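Local atomic coordinates of extracellular ligand-binding receptor (PDB entry 5ERE), a protein that probably senses small extracellular solutes, binding 2-oxo-4-methylpentanoic acid in a leucine-binding-protein-like module and cytosine in a Cache-type sensor module, and also binds calcium. Residues L227-S233 / P307-V313; P474-L480 / Y555-Y561. All coordinates share one frame; numbering follows the deposited sequence.

Contact 1: residues L227-S233 / P307-V313; sequences LVYTYPS and PYIFKKV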
# COMPACT_ATOMS: atom_id res chain seq x y z
N LEU A 227 -2.46 -6.27 19.68
CA LEU A 227 -3.30 -6.14 18.51
C LEU A 227 -2.62 -5.27 17.44
O LEU A 227 -2.15 -4.20 17.76
CB LEU A 227 -4.64 -5.52 18.90
CG LEU A 227 -5.70 -5.43 17.80
CD1 LEU A 227 -7.05 -5.41 18.46
CD2 LEU A 227 -5.55 -4.21 16.90
N VAL A 228 -2.56 -5.75 16.20
CA VAL A 228 -1.88 -5.02 15.12
C VAL A 228 -2.94 -4.43 14.20
O VAL A 228 -3.92 -5.08 13.92
CB VAL A 228 -0.93 -5.95 14.33
CG1 VAL A 228 -0.28 -5.24 13.13
CG2 VAL A 228 0.17 -6.49 15.26
N TYR A 229 -2.78 -3.19 13.75
CA TYR A 229 -3.77 -2.63 12.82
C TYR A 229 -3.15 -1.64 11.83
O TYR A 229 -2.07 -1.09 12.07
CB TYR A 229 -4.91 -1.95 13.58
CG TYR A 229 -4.43 -0.84 14.46
CD1 TYR A 229 -3.84 -1.11 15.68
CD2 TYR A 229 -4.57 0.52 14.07
CE1 TYR A 229 -3.38 -0.10 16.49
CE2 TYR A 229 -4.13 1.52 14.87
CZ TYR A 229 -3.53 1.22 16.09
OH TYR A 229 -3.07 2.22 16.91
N THR A 230 -3.82 -1.46 10.71
CA THR A 230 -3.41 -0.45 9.74
C THR A 230 -3.99 0.90 10.12
O THR A 230 -5.10 0.98 10.66
CB THR A 230 -3.81 -0.82 8.33
OG1 THR A 230 -5.14 -1.34 8.31
CG2 THR A 230 -2.86 -1.84 7.78
N TYR A 231 -3.22 1.96 9.86
CA TYR A 231 -3.60 3.28 10.32
C TYR A 231 -2.87 4.39 9.50
O TYR A 231 -1.71 4.21 9.13
CB TYR A 231 -3.28 3.43 11.80
CG TYR A 231 -3.97 4.59 12.44
CD1 TYR A 231 -5.30 4.50 12.79
CD2 TYR A 231 -3.29 5.77 12.68
CE1 TYR A 231 -5.94 5.57 13.36
CE2 TYR A 231 -3.92 6.85 13.25
CZ TYR A 231 -5.23 6.75 13.59
OH TYR A 231 -5.85 7.82 14.15
N PRO A 232 -3.55 5.50 9.20
CA PRO A 232 -2.84 6.65 8.55
C PRO A 232 -1.61 7.10 9.28
O PRO A 232 -1.61 7.17 10.50
CB PRO A 232 -3.88 7.76 8.55
CG PRO A 232 -5.21 7.05 8.67
CD PRO A 232 -4.95 5.82 9.51
N SER A 233 -0.54 7.42 8.56
CA SER A 233 0.73 7.66 9.24
C SER A 233 1.03 9.11 9.66
O SER A 233 2.19 9.44 9.84
CB SER A 233 1.89 7.20 8.37
OG SER A 233 2.12 8.11 7.34
N PRO A 307 -0.28 8.07 3.04
CA PRO A 307 0.26 6.77 3.46
C PRO A 307 -0.29 6.24 4.80
O PRO A 307 -0.77 7.00 5.64
CB PRO A 307 1.77 7.03 3.53
CG PRO A 307 1.90 8.55 3.73
CD PRO A 307 0.76 9.13 2.97
N TYR A 308 -0.24 4.91 4.93
CA TYR A 308 -0.62 4.17 6.13
C TYR A 308 0.59 3.39 6.65
O TYR A 308 1.54 3.06 5.90
CB TYR A 308 -1.77 3.15 5.86
CG TYR A 308 -3.18 3.69 5.88
CD1 TYR A 308 -3.52 4.87 5.22
CD2 TYR A 308 -4.18 3.02 6.54
CE1 TYR A 308 -4.81 5.35 5.23
CE2 TYR A 308 -5.47 3.49 6.57
CZ TYR A 308 -5.77 4.69 5.90
OH TYR A 308 -7.03 5.19 5.92
N ILE A 309 0.52 3.08 7.94
CA ILE A 309 1.52 2.24 8.58
C ILE A 309 0.82 1.18 9.43
O ILE A 309 -0.39 1.26 9.69
CB ILE A 309 2.46 2.99 9.51
CG1 ILE A 309 1.66 3.88 10.47
CG2 ILE A 309 3.42 3.78 8.69
CD1 ILE A 309 2.42 4.33 11.71
N PHE A 310 1.61 0.22 9.85
CA PHE A 310 1.20 -0.67 10.93
C PHE A 310 1.43 -0.08 12.30
O PHE A 310 2.48 0.50 12.58
CB PHE A 310 1.91 -1.99 10.79
CG PHE A 310 1.37 -2.83 9.69
CD1 PHE A 310 0.20 -3.53 9.88
CD2 PHE A 310 2.01 -2.91 8.47
CE1 PHE A 310 -0.33 -4.32 8.85
CE2 PHE A 310 1.50 -3.69 7.44
CZ PHE A 310 0.32 -4.39 7.64
N LYS A 311 0.40 -0.21 13.12
CA LYS A 311 0.45 0.18 14.51
C LYS A 311 0.05 -0.99 15.38
O LYS A 311 -0.49 -2.00 14.90
CB LYS A 311 -0.46 1.38 14.76
CG LYS A 311 0.07 2.60 14.09
CD LYS A 311 -0.69 3.85 14.44
CE LYS A 311 -0.19 4.53 15.73
NZ LYS A 311 -1.03 5.73 15.99
N LYS A 312 0.34 -0.89 16.67
CA LYS A 312 -0.11 -1.92 17.58
C LYS A 312 -0.47 -1.34 18.93
O LYS A 312 0.01 -0.30 19.34
CB LYS A 312 0.94 -3.00 17.73
CG LYS A 312 2.10 -2.63 18.60
CD LYS A 312 3.18 -3.70 18.52
CE LYS A 312 2.76 -5.09 19.01
NZ LYS A 312 3.45 -6.15 18.21
N VAL A 313 -1.38 -2.03 19.61
CA VAL A 313 -1.76 -1.68 20.96
C VAL A 313 -0.68 -2.21 21.93
O VAL A 313 -0.33 -3.40 21.86
CB VAL A 313 -3.14 -2.27 21.29
CG1 VAL A 313 -3.61 -1.90 22.69
CG2 VAL A 313 -4.14 -1.81 20.25
O HOH W 1 -0.68 9.85 6.38
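Lys311 lies across the ring of Tyr229 where strand 228-232 pairs antiparallel with strand 304-314, in the mixed sheet of the periplasmic-binding-protein module; on its other side strand 228-232 runs parallel to strand 205-208. Along Lys311, CB sits over one face of the Tyr229 ring, 3.3 Å from Tyr229 CZ and displaced toward the rim. With CG anti to the carbonyl carbon (chi1 -68°), the chain leads away from that ring toward Tyr231, CG passing Tyr231 CB. CD packs 3.7 Å from Tyr231 CD2, CE nears Tyr229 OH, and NZ, beyond a bend at chi3, ends beside the Tyr231 ring and bonds to Gln213 OE1. Tyr229 OH donates to the same Gln213 oxygen, so one amide fixes both tips.

On the other face of the sheet, the Phe310 ring spans two neighbours: its CD1 meets Val228 CG1 and its CE1 meets Thr230 CG2, both at 3.7 Å. Leu119 of helix 112-123 packs against Thr230 and Phe310.

Six backbone hydrogen bonds join the segments; that from Lys311 N to Tyr229 O is nearly straight (174°). At the far end, the Pro232 ring lies over a face of the Tyr308 ring, CD making a CH-pi contact 4.0 Å from its centroid. Past this contact, Ser233 N donates to Pro307 O at 3.0 Å, and a water gives a second hydrogen to that carbonyl oxygen, 2.9 Å from Pro307 O.

Contact 2: residues P474-L480 / Y555-Y561; sequences PVEIFVL and YRLALTY
With chi1 at 59°, Phe478 holds CG between its backbone N and carbonyl carbon, which swings the ring across to the neighbouring strand and over Ala558. Ala558 CB meets one ring face, 3.5 Å from Phe478 CZ, while Thr560 CG2 lies in the ring plane at the edge, 3.9 Å from Phe478 CE1. A serine in place of Phe478 would probably uncover the Ala558 methyl and deprive Thr560 CG2 of its neighbour. Beside this ring, a water donates to Glu476 OE1 and bridges to Thr560 OG1, 2.7 Å away.

The opposite face is aliphatic. Leu557 CG stands anti to its backbone N (chi1 -175°), and its CD1 touches both Ile477 CG2, at 3.5 Å, and Val479 CG2, at 3.8 Å; Ile477 CG1 meets Leu559 CB. Ile466 of helix 461-470 and Leu329 of helix 324-357 pack on this layer.

Three hydrogen-bonded pairs, Glu476-Thr560, Phe478-Ala558 and Leu480-Arg556, each use both N-H groups; the bond from Ala558 N to Phe478 O is almost linear (177°). This antiparallel pairing inside a five-stranded sheet, backed by a long helix, is consistent with the second PAS-like domain of a tandem sensor.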
# COMPACT_ATOMS: atom_id res chain seq x y z
N PRO A 474 5.05 4.74 4.14
CA PRO A 474 6.01 5.86 4.09
C PRO A 474 7.45 5.40 4.21
O PRO A 474 8.11 5.65 5.20
CB PRO A 474 5.60 6.71 5.30
CG PRO A 474 5.20 5.64 6.32
CD PRO A 474 4.42 4.61 5.46
N VAL A 475 7.95 4.71 3.20
CA VAL A 475 9.30 4.17 3.21
C VAL A 475 9.81 4.26 1.80
O VAL A 475 9.03 4.39 0.88
CB VAL A 475 9.36 2.65 3.66
CG1 VAL A 475 8.61 2.42 4.94
CG2 VAL A 475 8.82 1.73 2.55
N GLU A 476 11.13 4.14 1.62
CA GLU A 476 11.69 3.91 0.30
C GLU A 476 12.63 2.73 0.31
O GLU A 476 13.28 2.46 1.32
CB GLU A 476 12.42 5.16 -0.21
CG GLU A 476 11.58 6.42 -0.11
CD GLU A 476 12.27 7.64 -0.71
OE1 GLU A 476 13.52 7.63 -0.85
OE2 GLU A 476 11.56 8.61 -1.06
N ILE A 477 12.69 2.03 -0.81
CA ILE A 477 13.66 0.96 -1.02
C ILE A 477 14.51 1.30 -2.25
O ILE A 477 13.95 1.63 -3.32
CB ILE A 477 12.97 -0.40 -1.19
CG1 ILE A 477 12.26 -0.78 0.10
CG2 ILE A 477 13.95 -1.50 -1.65
CD1 ILE A 477 11.61 -2.09 0.11
N PHE A 478 15.83 1.20 -2.13
CA PHE A 478 16.68 1.40 -3.28
C PHE A 478 17.66 0.24 -3.40
O PHE A 478 17.77 -0.59 -2.51
CB PHE A 478 17.40 2.78 -3.23
CG PHE A 478 18.27 2.99 -2.02
CD1 PHE A 478 17.72 3.46 -0.84
CD2 PHE A 478 19.64 2.73 -2.07
CE1 PHE A 478 18.54 3.68 0.29
CE2 PHE A 478 20.46 2.96 -0.95
CZ PHE A 478 19.91 3.43 0.22
N VAL A 479 18.30 0.16 -4.57
CA VAL A 479 19.25 -0.89 -4.89
C VAL A 479 20.58 -0.31 -5.28
O VAL A 479 20.69 0.54 -6.15
CB VAL A 479 18.74 -1.78 -6.02
CG1 VAL A 479 19.72 -2.92 -6.28
CG2 VAL A 479 17.40 -2.33 -5.65
N LEU A 480 21.61 -0.79 -4.60
CA LEU A 480 22.98 -0.35 -4.85
C LEU A 480 23.81 -1.49 -5.40
O LEU A 480 23.69 -2.65 -4.96
CB LEU A 480 23.63 0.15 -3.56
CG LEU A 480 23.97 1.62 -3.38
CD1 LEU A 480 22.76 2.48 -3.67
CD2 LEU A 480 24.49 1.84 -1.94
N TYR A 555 23.66 -7.47 -5.04
CA TYR A 555 23.21 -6.09 -4.94
C TYR A 555 22.69 -5.85 -3.56
O TYR A 555 22.05 -6.73 -2.95
CB TYR A 555 22.08 -5.79 -5.95
CG TYR A 555 22.38 -6.29 -7.31
CD1 TYR A 555 23.30 -5.67 -8.13
CD2 TYR A 555 21.75 -7.43 -7.78
CE1 TYR A 555 23.58 -6.16 -9.39
CE2 TYR A 555 22.02 -7.92 -9.01
CZ TYR A 555 22.93 -7.29 -9.81
OH TYR A 555 23.17 -7.83 -11.06
N ARG A 556 22.91 -4.63 -3.08
CA ARG A 556 22.38 -4.23 -1.81
C ARG A 556 21.00 -3.63 -1.99
O ARG A 556 20.79 -2.80 -2.87
CB ARG A 556 23.30 -3.22 -1.11
CG ARG A 556 24.74 -3.63 -1.07
CD ARG A 556 25.04 -4.71 -0.01
NE ARG A 556 26.47 -4.98 0.06
CZ ARG A 556 27.08 -6.13 -0.21
NH1 ARG A 556 26.39 -7.20 -0.58
NH2 ARG A 556 28.40 -6.23 -0.11
N LEU A 557 20.09 -4.08 -1.12
CA LEU A 557 18.70 -3.73 -1.10
C LEU A 557 18.47 -3.03 0.21
O LEU A 557 18.59 -3.65 1.28
CB LEU A 557 17.81 -4.98 -1.23
CG LEU A 557 16.29 -4.79 -1.33
CD1 LEU A 557 15.91 -4.25 -2.73
CD2 LEU A 557 15.59 -6.12 -1.04
N ALA A 558 18.16 -1.74 0.14
CA ALA A 558 18.06 -0.91 1.34
C ALA A 558 16.69 -0.31 1.45
O ALA A 558 16.09 0.14 0.45
CB ALA A 558 19.09 0.17 1.32
N LEU A 559 16.21 -0.27 2.68
CA LEU A 559 14.95 0.36 3.05
C LEU A 559 15.22 1.48 4.03
O LEU A 559 15.88 1.25 5.03
CB LEU A 559 13.99 -0.65 3.66
CG LEU A 559 12.61 -0.11 4.02
CD1 LEU A 559 11.63 -1.30 4.01
CD2 LEU A 559 12.54 0.60 5.37
N THR A 560 14.67 2.66 3.74
CA THR A 560 14.73 3.80 4.64
C THR A 560 13.35 4.30 5.07
O THR A 560 12.36 4.19 4.35
CB THR A 560 15.48 4.99 4.00
OG1 THR A 560 14.86 5.33 2.75
CG2 THR A 560 16.93 4.66 3.75
N TYR A 561 13.31 4.85 6.27
CA TYR A 561 12.08 5.36 6.85
C TYR A 561 12.45 6.39 7.91
O TYR A 561 13.60 6.42 8.39
CB TYR A 561 11.22 4.22 7.44
CG TYR A 561 11.83 3.47 8.60
CD1 TYR A 561 12.77 2.47 8.40
CD2 TYR A 561 11.46 3.76 9.91
CE1 TYR A 561 13.34 1.79 9.48
CE2 TYR A 561 12.02 3.08 10.98
CZ TYR A 561 12.96 2.11 10.76
OH TYR A 561 13.52 1.44 11.84
O HOH W 2 16.01 6.27 0.49

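Overall arrangement
Both contacts are mostly buried antiparallel strand pairs, in different sheets: contact 1 belongs to the mixed sheet of the solute-binding module, contact 2 to the antiparallel sheet of what is probably the second sensor domain. Contact 1 is more enclosed and more aromatic, with three tyrosines and a phenylalanine, and a lysine whose polar end is held inside the protein. Contact 2 divides its chemistry by face, a buried aliphatic layer toward the helices and a partly solvent-accessible one with Glu476. Their centres lie about 21 Å apart, yet they meet at Pro474, whose CD packs 3.3 Å from Tyr308 O and 3.5 Å from Ile309 CG2, joining the two domains directly.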